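Local coordinates for protein argininosuccinate lyase (Chelativorans sp., PDB 6RXA) that acts as an EDDS lyase, a C-N lyase of the aspartase/fumarase superfamily, and probably also splits argininosuccinate into fumarate and arginine, at residues L35-I46 with L115-D126; N194-G205 with F221-V232. The protein carries 2 engineered substitutions. All blocks are in the same frame, centred on the assembly; numbering follows the deposited sequence.

Contact 1 of 2, residues L35-I46 with L115-D126; sequences LTSAVFPYDSQI and LANAGKRMFLRD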
loop_
_atom_site.group_PDB
_atom_site.type_symbol
_atom_site.label_atom_id
_atom_site.label_comp_id
_atom_site.label_asym_id
_atom_site.label_seq_id
_atom_site.Cartn_x
_atom_site.Cartn_y
_atom_site.Cartn_z
ATOM N N LEU A 35 0.525 -8.385 20.583
ATOM C CA LEU A 35 -0.624 -7.560 20.945
ATOM C C LEU A 35 -1.377 -8.158 22.135
ATOM O O LEU A 35 -1.768 -7.433 23.061
ATOM C CB LEU A 35 -1.539 -7.344 19.736
ATOM C CG LEU A 35 -2.679 -6.353 20.002
ATOM C CD1 LEU A 35 -2.204 -4.962 20.285
ATOM C CD2 LEU A 35 -3.640 -6.345 18.795
ATOM N N THR A 36 -1.584 -9.482 22.140
ATOM C CA THR A 36 -2.287 -10.111 23.258
ATOM C C THR A 36 -1.611 -9.811 24.590
ATOM O O THR A 36 -2.283 -9.448 25.568
ATOM C CB THR A 36 -2.377 -11.621 23.022
ATOM O OG1 THR A 36 -3.166 -11.859 21.846
ATOM C CG2 THR A 36 -2.988 -12.316 24.225
ATOM N N SER A 37 -0.286 -9.917 24.647
ATOM C CA SER A 37 0.403 -9.673 25.909
ATOM C C SER A 37 0.402 -8.197 26.278
ATOM O O SER A 37 0.326 -7.855 27.469
ATOM C CB SER A 37 1.825 -10.212 25.828
ATOM O OG SER A 37 1.811 -11.633 25.856
ATOM N N ALA A 38 0.467 -7.316 25.283
ATOM C CA ALA A 38 0.458 -5.888 25.559
ATOM C C ALA A 38 -0.900 -5.418 26.068
ATOM O O ALA A 38 -0.964 -4.533 26.934
ATOM C CB ALA A 38 0.852 -5.111 24.300
ATOM N N VAL A 39 -1.991 -5.984 25.553
ATOM C CA VAL A 39 -3.332 -5.529 25.921
ATOM C C VAL A 39 -3.822 -6.179 27.202
ATOM O O VAL A 39 -4.652 -5.578 27.911
ATOM C CB VAL A 39 -4.299 -5.807 24.757
ATOM C CG1 VAL A 39 -5.726 -5.500 25.121
ATOM C CG2 VAL A 39 -3.903 -4.969 23.564
ATOM N N PHE A 40 -3.298 -7.345 27.548
ATOM C CA PHE A 40 -3.800 -8.088 28.698
ATOM C C PHE A 40 -3.895 -7.273 29.983
ATOM O O PHE A 40 -4.932 -7.360 30.665
ATOM C CB PHE A 40 -2.932 -9.326 28.938
ATOM C CG PHE A 40 -3.211 -9.978 30.258
ATOM C CD1 PHE A 40 -4.410 -10.626 30.458
ATOM C CD2 PHE A 40 -2.309 -9.906 31.299
ATOM C CE1 PHE A 40 -4.703 -11.214 31.671
ATOM C CE2 PHE A 40 -2.595 -10.492 32.516
ATOM C CZ PHE A 40 -3.794 -11.144 32.700
ATOM N N PRO A 41 -2.887 -6.500 30.387
ATOM C CA PRO A 41 -3.034 -5.721 31.628
ATOM C C PRO A 41 -4.167 -4.723 31.578
ATOM O O PRO A 41 -4.769 -4.433 32.618
ATOM C CB PRO A 41 -1.665 -5.051 31.815
ATOM C CG PRO A 41 -0.942 -5.227 30.535
ATOM C CD PRO A 41 -1.523 -6.424 29.835
ATOM N N TYR A 42 -4.470 -4.175 30.399
ATOM C CA TYR A 42 -5.614 -3.277 30.272
ATOM C C TYR A 42 -6.928 -4.037 30.397
ATOM O O TYR A 42 -7.868 -3.558 31.047
ATOM C CB TYR A 42 -5.537 -2.528 28.939
ATOM C CG TYR A 42 -4.276 -1.704 28.825
ATOM C CD1 TYR A 42 -4.169 -0.470 29.454
ATOM C CD2 TYR A 42 -3.177 -2.174 28.125
ATOM C CE1 TYR A 42 -3.001 0.281 29.374
ATOM C CE2 TYR A 42 -2.006 -1.419 28.040
ATOM C CZ TYR A 42 -1.925 -0.206 28.669
ATOM O OH TYR A 42 -0.760 0.531 28.565
ATOM N N ASP A 43 -7.014 -5.216 29.773
ATOM C CA ASP A 43 -8.182 -6.067 29.974
ATOM C C ASP A 43 -8.433 -6.306 31.457
ATOM O O ASP A 43 -9.583 -6.283 31.909
ATOM C CB ASP A 43 -8.007 -7.410 29.260
ATOM C CG ASP A 43 -8.275 -7.334 27.761
ATOM O OD1 ASP A 43 -8.496 -6.235 27.221
ATOM O OD2 ASP A 43 -8.268 -8.401 27.115
ATOM N N SER A 44 -7.364 -6.531 32.236
ATOM C CA SER A 44 -7.515 -6.784 33.669
ATOM C C SER A 44 -8.059 -5.558 34.396
ATOM O O SER A 44 -8.856 -5.687 35.335
ATOM C CB SER A 44 -6.181 -7.227 34.272
ATOM O OG SER A 44 -5.900 -8.574 33.941
ATOM N N GLN A 45 -7.629 -4.364 33.989
ATOM C CA GLN A 45 -8.201 -3.141 34.538
ATOM C C GLN A 45 -9.671 -3.017 34.167
ATOM O O GLN A 45 -10.495 -2.603 34.995
ATOM C CB GLN A 45 -7.413 -1.933 34.040
ATOM C CG GLN A 45 -6.029 -1.837 34.647
ATOM C CD GLN A 45 -6.060 -1.671 36.157
ATOM O OE1 GLN A 45 -6.466 -0.626 36.668
ATOM N NE2 GLN A 45 -5.630 -2.704 36.878
ATOM N N ILE A 46 -10.022 -3.382 32.933
ATOM C CA ILE A 46 -11.421 -3.333 32.509
ATOM C C ILE A 46 -12.283 -4.255 33.362
ATOM O O ILE A 46 -13.398 -3.890 33.753
ATOM C CB ILE A 46 -11.530 -3.638 31.004
ATOM C CG1 ILE A 46 -10.902 -2.489 30.207
ATOM C CG2 ILE A 46 -12.974 -3.917 30.616
ATOM C CD1 ILE A 46 -10.656 -2.842 28.742
ATOM N N LEU A 115 -15.112 -5.493 25.273
ATOM C CA LEU A 115 -13.866 -5.644 26.019
ATOM C C LEU A 115 -12.659 -5.470 25.105
ATOM O O LEU A 115 -11.726 -4.715 25.420
ATOM C CB LEU A 115 -13.823 -7.029 26.680
ATOM C CG LEU A 115 -12.473 -7.470 27.254
ATOM C CD1 LEU A 115 -12.098 -6.624 28.462
ATOM C CD2 LEU A 115 -12.507 -8.946 27.639
ATOM N N ALA A 116 -12.652 -6.175 23.973
ATOM C CA ALA A 116 -11.516 -6.122 23.057
ATOM C C ALA A 116 -11.315 -4.715 22.516
ATOM O O ALA A 116 -10.187 -4.217 22.475
ATOM C CB ALA A 116 -11.712 -7.117 21.911
ATOM N N ASN A 117 -12.396 -4.063 22.083
ATOM C CA ASN A 117 -12.267 -2.721 21.519
ATOM C C ASN A 117 -11.731 -1.759 22.571
ATOM O O ASN A 117 -10.841 -0.944 22.285
ATOM C CB ASN A 117 -13.623 -2.248 20.981
ATOM C CG ASN A 117 -13.510 -1.088 19.988
ATOM O OD1 ASN A 117 -13.431 0.083 20.374
ATOM N ND2 ASN A 117 -13.570 -1.407 18.695
ATOM N N ALA A 118 -12.242 -1.859 23.803
ATOM C CA ALA A 118 -11.809 -0.972 24.881
ATOM C C ALA A 118 -10.362 -1.228 25.282
ATOM O O ALA A 118 -9.597 -0.276 25.499
ATOM C CB ALA A 118 -12.724 -1.124 26.100
ATOM N N GLY A 119 -9.966 -2.497 25.423
ATOM C CA GLY A 119 -8.595 -2.783 25.812
ATOM C C GLY A 119 -7.591 -2.310 24.776
ATOM O O GLY A 119 -6.531 -1.780 25.119
ATOM N N LYS A 120 -7.906 -2.511 23.496
ATOM C CA LYS A 120 -7.038 -2.015 22.427
ATOM C C LYS A 120 -6.916 -0.500 22.490
ATOM O O LYS A 120 -5.824 0.054 22.321
ATOM C CB LYS A 120 -7.576 -2.429 21.053
ATOM C CG LYS A 120 -6.750 -1.930 19.822
ATOM C CD LYS A 120 -5.469 -2.764 19.632
ATOM C CE LYS A 120 -4.511 -2.217 18.575
ATOM N NZ LYS A 120 -5.054 -2.367 17.201
ATOM N N ARG A 121 -8.029 0.190 22.761
ATOM C CA ARG A 121 -7.990 1.641 22.892
ATOM C C ARG A 121 -7.115 2.074 24.068
ATOM O O ARG A 121 -6.369 3.055 23.965
ATOM C CB ARG A 121 -9.406 2.202 23.049
ATOM C CG ARG A 121 -10.238 2.259 21.771
ATOM C CD ARG A 121 -11.698 2.575 22.122
ATOM N NE ARG A 121 -12.505 2.753 20.919
ATOM C CZ ARG A 121 -12.577 3.891 20.232
ATOM N NH1 ARG A 121 -11.910 4.958 20.636
ATOM N NH2 ARG A 121 -13.328 3.945 19.145
ATOM N N MET A 122 -7.196 1.369 25.204
ATOM C CA MET A 122 -6.361 1.749 26.338
ATOM C C MET A 122 -4.883 1.537 26.030
ATOM O O MET A 122 -4.035 2.357 26.410
ATOM C CB MET A 122 -6.770 0.946 27.568
ATOM C CG MET A 122 -8.150 1.285 28.082
ATOM S SD MET A 122 -8.599 0.323 29.549
ATOM C CE MET A 122 -7.667 1.154 30.813
ATOM N N PHE A 123 -4.559 0.443 25.345
ATOM C CA PHE A 123 -3.191 0.212 24.902
ATOM C C PHE A 123 -2.734 1.309 23.948
ATOM O O PHE A 123 -1.677 1.912 24.157
ATOM C CB PHE A 123 -3.090 -1.161 24.230
ATOM C CG PHE A 123 -1.820 -1.361 23.464
ATOM C CD1 PHE A 123 -0.611 -1.443 24.126
ATOM C CD2 PHE A 123 -1.839 -1.452 22.086
ATOM C CE1 PHE A 123 0.565 -1.598 23.414
ATOM C CE2 PHE A 123 -0.659 -1.623 21.372
ATOM C CZ PHE A 123 0.531 -1.698 22.042
ATOM N N LEU A 124 -3.521 1.589 22.902
ATOM C CA LEU A 124 -3.129 2.613 21.935
ATOM C C LEU A 124 -3.029 3.983 22.593
ATOM O O LEU A 124 -2.155 4.787 22.242
ATOM C CB LEU A 124 -4.083 2.661 20.744
ATOM C CG LEU A 124 -4.086 1.416 19.864
ATOM C CD1 LEU A 124 -5.106 1.546 18.734
ATOM C CD2 LEU A 124 -2.693 1.114 19.307
ATOM N N ARG A 125 -3.926 4.266 23.551
ATOM C CA ARG A 125 -3.909 5.542 24.265
ATOM C C ARG A 125 -2.585 5.732 24.997
ATOM O O ARG A 125 -1.946 6.784 24.878
ATOM C CB ARG A 125 -5.095 5.571 25.235
ATOM C CG ARG A 125 -5.211 6.801 26.095
ATOM C CD ARG A 125 -6.459 6.729 26.982
ATOM N NE ARG A 125 -6.321 5.715 28.023
ATOM C CZ ARG A 125 -7.286 5.377 28.873
ATOM N NH1 ARG A 125 -8.485 5.945 28.794
ATOM N NH2 ARG A 125 -7.044 4.474 29.804
ATOM N N ASP A 126 -2.147 4.719 25.749
ATOM C CA ASP A 126 -0.855 4.823 26.424
ATOM C C ASP A 126 0.274 4.951 25.408
ATOM O O ASP A 126 1.211 5.736 25.608
ATOM C CB ASP A 126 -0.626 3.618 27.335
ATOM C CG ASP A 126 -1.144 3.839 28.769
ATOM O OD1 ASP A 126 -1.569 4.954 29.134
ATOM O OD2 ASP A 126 -1.129 2.868 29.548
#
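Y42 of segment 35-46 reaches across to M122, F123 and D126 of segment 115-126. Its CB lies beside M122 CB and near G119 O. With CG anti to the carbonyl carbon (chi1 -60°), the ring is set over the M122-F123 backbone: CD1 presses on M122 CB at 3.5 Å, while CE2 comes within 3.7 Å of F123 CA. One ring face thus rests on the backbone, and F123 CA makes a CH-pi contact 4.0 Å from the Y42 ring centroid. At the tip, Y42 OH donates to D126 OD2 over 2.6 Å, meeting the lone pair turned away from the other carboxylate oxygen. OD2 lies near the plane of the ring, at its edge, though the carboxylate itself is turned 64° from that plane.

F123 is the knob sent back: its ring enters a hole formed by L35, A38, V39 and Y42, its CE1 3.6 Å from A38 CB, and P329 also touches it. From Y42's own helix, I46 fits among L115, A118, G119 and M122, sending CD1 to 3.4 Å from G119 N. Glycine at 119 suits the closest passage, since a CB there would clash with D43 OD1.

The axes of segments 35-46 and 115-126 approach to 8.4 Å, their N-to-C directions 110° apart. This is knobs-into-holes packing of a steeply crossing helix pair: helix 35-56 lies across helix 112-147, one of the long helices of the aspartase/fumarase fold, whose first turn carries the succinate- and fumarate-binding R112 and N113.

Contact 2 of 2, residues N194-G205 with F221-V232; sequences NLCPLGAAATAG and FDGLVVNSIEGV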
loop_
_atom_site.group_PDB
_atom_site.type_symbol
_atom_site.label_atom_id
_atom_site.label_comp_id
_atom_site.label_asym_id
_atom_site.label_seq_id
_atom_site.Cartn_x
_atom_site.Cartn_y
_atom_site.Cartn_z
ATOM N N ASN A 194 -9.529 8.157 22.862
ATOM C CA ASN A 194 -9.876 8.189 24.282
ATOM C C ASN A 194 -11.380 8.318 24.509
ATOM O O ASN A 194 -11.857 9.167 25.267
ATOM C CB ASN A 194 -9.118 9.298 24.991
ATOM C CG ASN A 194 -9.113 9.099 26.488
ATOM O OD1 ASN A 194 -9.268 7.973 26.958
ATOM N ND2 ASN A 194 -8.935 10.174 27.239
ATOM N N LEU A 195 -12.121 7.427 23.866
ATOM C CA LEU A 195 -13.565 7.287 24.003
ATOM C C LEU A 195 -13.869 5.837 24.352
ATOM O O LEU A 195 -13.275 4.921 23.784
ATOM C CB LEU A 195 -14.250 7.645 22.679
ATOM C CG LEU A 195 -14.058 9.075 22.192
ATOM C CD1 LEU A 195 -14.645 9.227 20.799
ATOM C CD2 LEU A 195 -14.715 10.045 23.146
ATOM N N CYS A 196 -14.788 5.631 25.299
ATOM C CA CYS A 196 -15.022 4.302 25.852
ATOM C C CYS A 196 -16.170 3.588 25.139
ATOM O O CYS A 196 -17.297 4.114 25.138
ATOM C CB CYS A 196 -15.349 4.417 27.327
ATOM S SG CYS A 196 -15.413 2.811 28.125
ATOM N N PRO A 197 -15.951 2.407 24.575
ATOM C CA PRO A 197 -17.045 1.648 23.939
ATOM C C PRO A 197 -17.729 0.652 24.862
ATOM O O PRO A 197 -18.672 -0.019 24.432
ATOM C CB PRO A 197 -16.318 0.903 22.815
ATOM C CG PRO A 197 -14.981 0.571 23.446
ATOM C CD PRO A 197 -14.637 1.779 24.314
ATOM N N LEU A 198 -17.291 0.531 26.110
ATOM C CA LEU A 198 -17.898 -0.430 27.018
ATOM C C LEU A 198 -19.362 -0.095 27.261
ATOM O O LEU A 198 -19.743 1.068 27.409
ATOM C CB LEU A 198 -17.122 -0.450 28.330
ATOM C CG LEU A 198 -15.760 -1.115 28.142
ATOM C CD1 LEU A 198 -14.854 -0.793 29.311
ATOM C CD2 LEU A 198 -15.895 -2.630 27.964
ATOM N N GLY A 199 -20.185 -1.138 27.305
ATOM C CA GLY A 199 -21.627 -1.004 27.352
ATOM C C GLY A 199 -22.282 -1.349 26.037
ATOM O O GLY A 199 -23.500 -1.592 26.005
ATOM N N ALA A 200 -21.510 -1.382 24.951
ATOM C CA ALA A 200 -22.020 -1.891 23.687
ATOM C C ALA A 200 -22.254 -3.394 23.737
ATOM O O ALA A 200 -23.024 -3.926 22.928
ATOM C CB ALA A 200 -21.025 -1.577 22.570
ATOM N N ALA A 201 -21.609 -4.088 24.670
ATOM C CA ALA A 201 -21.722 -5.545 24.798
ATOM C C ALA A 201 -21.402 -6.179 23.442
ATOM O O ALA A 201 -20.345 -5.881 22.872
ATOM C CB ALA A 201 -23.048 -5.932 25.437
ATOM N N ALA A 202 -22.269 -7.046 22.902
ATOM C CA ALA A 202 -21.949 -7.738 21.661
ATOM C C ALA A 202 -21.908 -6.790 20.473
ATOM O O ALA A 202 -21.130 -7.009 19.536
ATOM C CB ALA A 202 -22.987 -8.827 21.401
ATOM N N THR A 203 -22.739 -5.745 20.499
ATOM C CA THR A 203 -22.958 -4.831 19.384
ATOM C C THR A 203 -24.282 -4.076 19.530
ATOM O O THR A 203 -24.542 -3.152 18.760
ATOM C CB THR A 203 -22.991 -5.570 18.041
ATOM O OG1 THR A 203 -23.155 -4.621 16.973
ATOM C CG2 THR A 203 -24.144 -6.588 18.008
ATOM N N ALA A 204 -25.139 -4.467 20.477
ATOM C CA ALA A 204 -26.481 -3.896 20.593
ATOM C C ALA A 204 -26.807 -3.435 22.009
ATOM O O ALA A 204 -27.977 -3.224 22.334
ATOM C CB ALA A 204 -27.545 -4.890 20.106
ATOM N N GLY A 205 -25.807 -3.264 22.868
ATOM C CA GLY A 205 -26.110 -2.945 24.241
ATOM C C GLY A 205 -26.674 -4.141 24.989
ATOM O O GLY A 205 -26.406 -5.300 24.656
ATOM N N PHE A 221 -11.292 7.332 30.366
ATOM C CA PHE A 221 -11.759 7.840 29.080
ATOM C C PHE A 221 -12.422 9.202 29.265
ATOM O O PHE A 221 -12.949 9.518 30.333
ATOM C CB PHE A 221 -12.748 6.863 28.469
ATOM C CG PHE A 221 -12.127 5.589 27.955
ATOM C CD1 PHE A 221 -11.527 5.547 26.711
ATOM C CD2 PHE A 221 -12.183 4.421 28.700
ATOM C CE1 PHE A 221 -10.975 4.373 26.228
ATOM C CE2 PHE A 221 -11.644 3.244 28.211
ATOM C CZ PHE A 221 -11.043 3.220 26.969
ATOM N N ASP A 222 -12.411 10.003 28.197
ATOM C CA ASP A 222 -12.938 11.364 28.230
ATOM C C ASP A 222 -14.364 11.473 27.691
ATOM O O ASP A 222 -14.948 12.561 27.743
ATOM C CB ASP A 222 -12.021 12.312 27.459
ATOM C CG ASP A 222 -10.703 12.552 28.165
ATOM O OD1 ASP A 222 -10.684 12.498 29.410
ATOM O OD2 ASP A 222 -9.688 12.787 27.473
ATOM N N GLY A 223 -14.940 10.379 27.213
ATOM C CA GLY A 223 -16.280 10.376 26.656
ATOM C C GLY A 223 -16.565 8.968 26.191
ATOM O O GLY A 223 -15.738 8.068 26.364
ATOM N N LEU A 224 -17.757 8.781 25.621
ATOM C CA LEU A 224 -18.200 7.479 25.150
ATOM C C LEU A 224 -18.123 7.388 23.629
ATOM O O LEU A 224 -18.262 8.385 22.918
ATOM C CB LEU A 224 -19.661 7.225 25.534
ATOM C CG LEU A 224 -19.971 7.225 27.028
ATOM C CD1 LEU A 224 -21.428 6.926 27.247
ATOM C CD2 LEU A 224 -19.084 6.237 27.777
ATOM N N VAL A 225 -17.895 6.175 23.132
ATOM C CA VAL A 225 -18.356 5.807 21.794
ATOM C C VAL A 225 -19.827 5.468 22.009
ATOM O O VAL A 225 -20.146 4.491 22.701
ATOM C CB VAL A 225 -17.600 4.609 21.222
ATOM C CG1 VAL A 225 -18.148 4.275 19.826
ATOM C CG2 VAL A 225 -16.086 4.826 21.173
ATOM N N VAL A 226 -20.722 6.294 21.488
ATOM C CA VAL A 226 -22.107 6.228 21.938
ATOM C C VAL A 226 -22.828 5.024 21.342
ATOM O O VAL A 226 -23.209 4.099 22.068
ATOM C CB VAL A 226 -22.857 7.546 21.676
ATOM C CG1 VAL A 226 -24.321 7.436 22.108
ATOM C CG2 VAL A 226 -22.150 8.692 22.414
ATOM N N ASN A 227 -23.006 5.015 20.030
ATOM C CA ASN A 227 -23.762 3.953 19.379
ATOM C C ASN A 227 -23.066 2.606 19.558
ATOM O O ASN A 227 -21.850 2.488 19.392
ATOM C CB ASN A 227 -23.943 4.291 17.904
ATOM C CG ASN A 227 -24.688 3.225 17.162
ATOM O OD1 ASN A 227 -24.100 2.217 16.772
ATOM N ND2 ASN A 227 -25.989 3.439 16.946
ATOM N N SER A 228 -23.855 1.596 19.945
ATOM C CA SER A 228 -23.291 0.300 20.315
ATOM C C SER A 228 -22.652 -0.421 19.134
ATOM O O SER A 228 -21.671 -1.153 19.324
ATOM C CB SER A 228 -24.361 -0.585 20.946
ATOM O OG SER A 228 -25.441 -0.792 20.054
ATOM N N ILE A 229 -23.179 -0.250 17.916
ATOM C CA ILE A 229 -22.511 -0.820 16.751
ATOM C C ILE A 229 -21.176 -0.125 16.530
ATOM O O ILE A 229 -20.144 -0.772 16.329
ATOM C CB ILE A 229 -23.402 -0.751 15.495
ATOM C CG1 ILE A 229 -24.624 -1.648 15.651
ATOM C CG2 ILE A 229 -22.600 -1.131 14.253
ATOM C CD1 ILE A 229 -25.759 -1.220 14.741
ATOM N N GLU A 230 -21.168 1.206 16.576
ATOM C CA GLU A 230 -19.905 1.924 16.441
ATOM C C GLU A 230 -18.925 1.497 17.528
ATOM O O GLU A 230 -17.717 1.433 17.275
ATOM C CB GLU A 230 -20.165 3.432 16.467
ATOM C CG GLU A 230 -18.934 4.316 16.302
ATOM C CD GLU A 230 -18.277 4.232 14.937
ATOM O OE1 GLU A 230 -18.630 3.358 14.106
ATOM O OE2 GLU A 230 -17.382 5.065 14.689
ATOM N N GLY A 231 -19.432 1.166 18.715
ATOM C CA GLY A 231 -18.558 0.747 19.799
ATOM C C GLY A 231 -17.763 -0.511 19.489
ATOM O O GLY A 231 -16.620 -0.650 19.926
ATOM N N VAL A 232 -18.360 -1.454 18.751
ATOM C CA VAL A 232 -17.652 -2.694 18.417
ATOM C C VAL A 232 -17.123 -2.753 16.989
ATOM O O VAL A 232 -16.103 -3.410 16.725
ATOM C CB VAL A 232 -18.485 -3.961 18.738
ATOM C CG1 VAL A 232 -18.815 -4.008 20.236
ATOM C CG2 VAL A 232 -19.744 -4.052 17.866
HETATM O O HOH W 1 -8.425 11.157 30.326
#
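C196 covers one face of the F221 ring: its CB stands 3.8 Å from the ring centroid in a CH-pi contact, and SG, anti to the backbone N (chi1 -172°), sits obliquely beyond it as a sulfur-aromatic partner. N194 OD1 touches F221 CD1 at 3.3 Å, its amide tilted 34° from the ring, but this oxygen is hydrogen-bonded to R125 NH1, and R125 also makes a cation-pi contact with F221. With only an alanine here, C196 and the R125 guanidinium would probably lose the ring they pack against. N194 ND2 bonds weakly to D222 OD2, amide and carboxylate 70° apart, and a water links the two.

A single beta bridge pairs C196 with L224: C196 N donates to G223 O (2.8 Å) and V225 N to C196 O (2.9 Å). T203 OG1 runs beside I229 CG1, and V232 crosses T203 at about a right angle. A202 O accepts from N113, seen to bind succinate and fumarate, which puts this end beside the pocket. S228 OG lies 2.8 Å from T203 O, with G447 O of the second subunit a rival acceptor. Main-chain bonds therefore set the pairing, aromatic and apolar contacts fill it, and buried G223 N finds no partner.

Helix 112-147 serves both contacts: 35-46 crosses it in contact 1, while the loops of contact 2 rest on it through L198, F221 and V225. The two also touch directly, R121 CD packing against L195 O and N117 CG against G231 O. Contact 1 is partly buried and lies within one subunit; apolar knobs carry it, with one tyrosine-carboxylate bond across it. Contact 2 is more thoroughly buried and relies on backbone bonding between a loop and a segment that is irregular up to its closing helical turn. It also meets other subunits: E230 forms a salt bridge with K181 of the second subunit, and A202, whose side chain lies near that of fumarate- and succinate-binding S111, packs on M283 of the third.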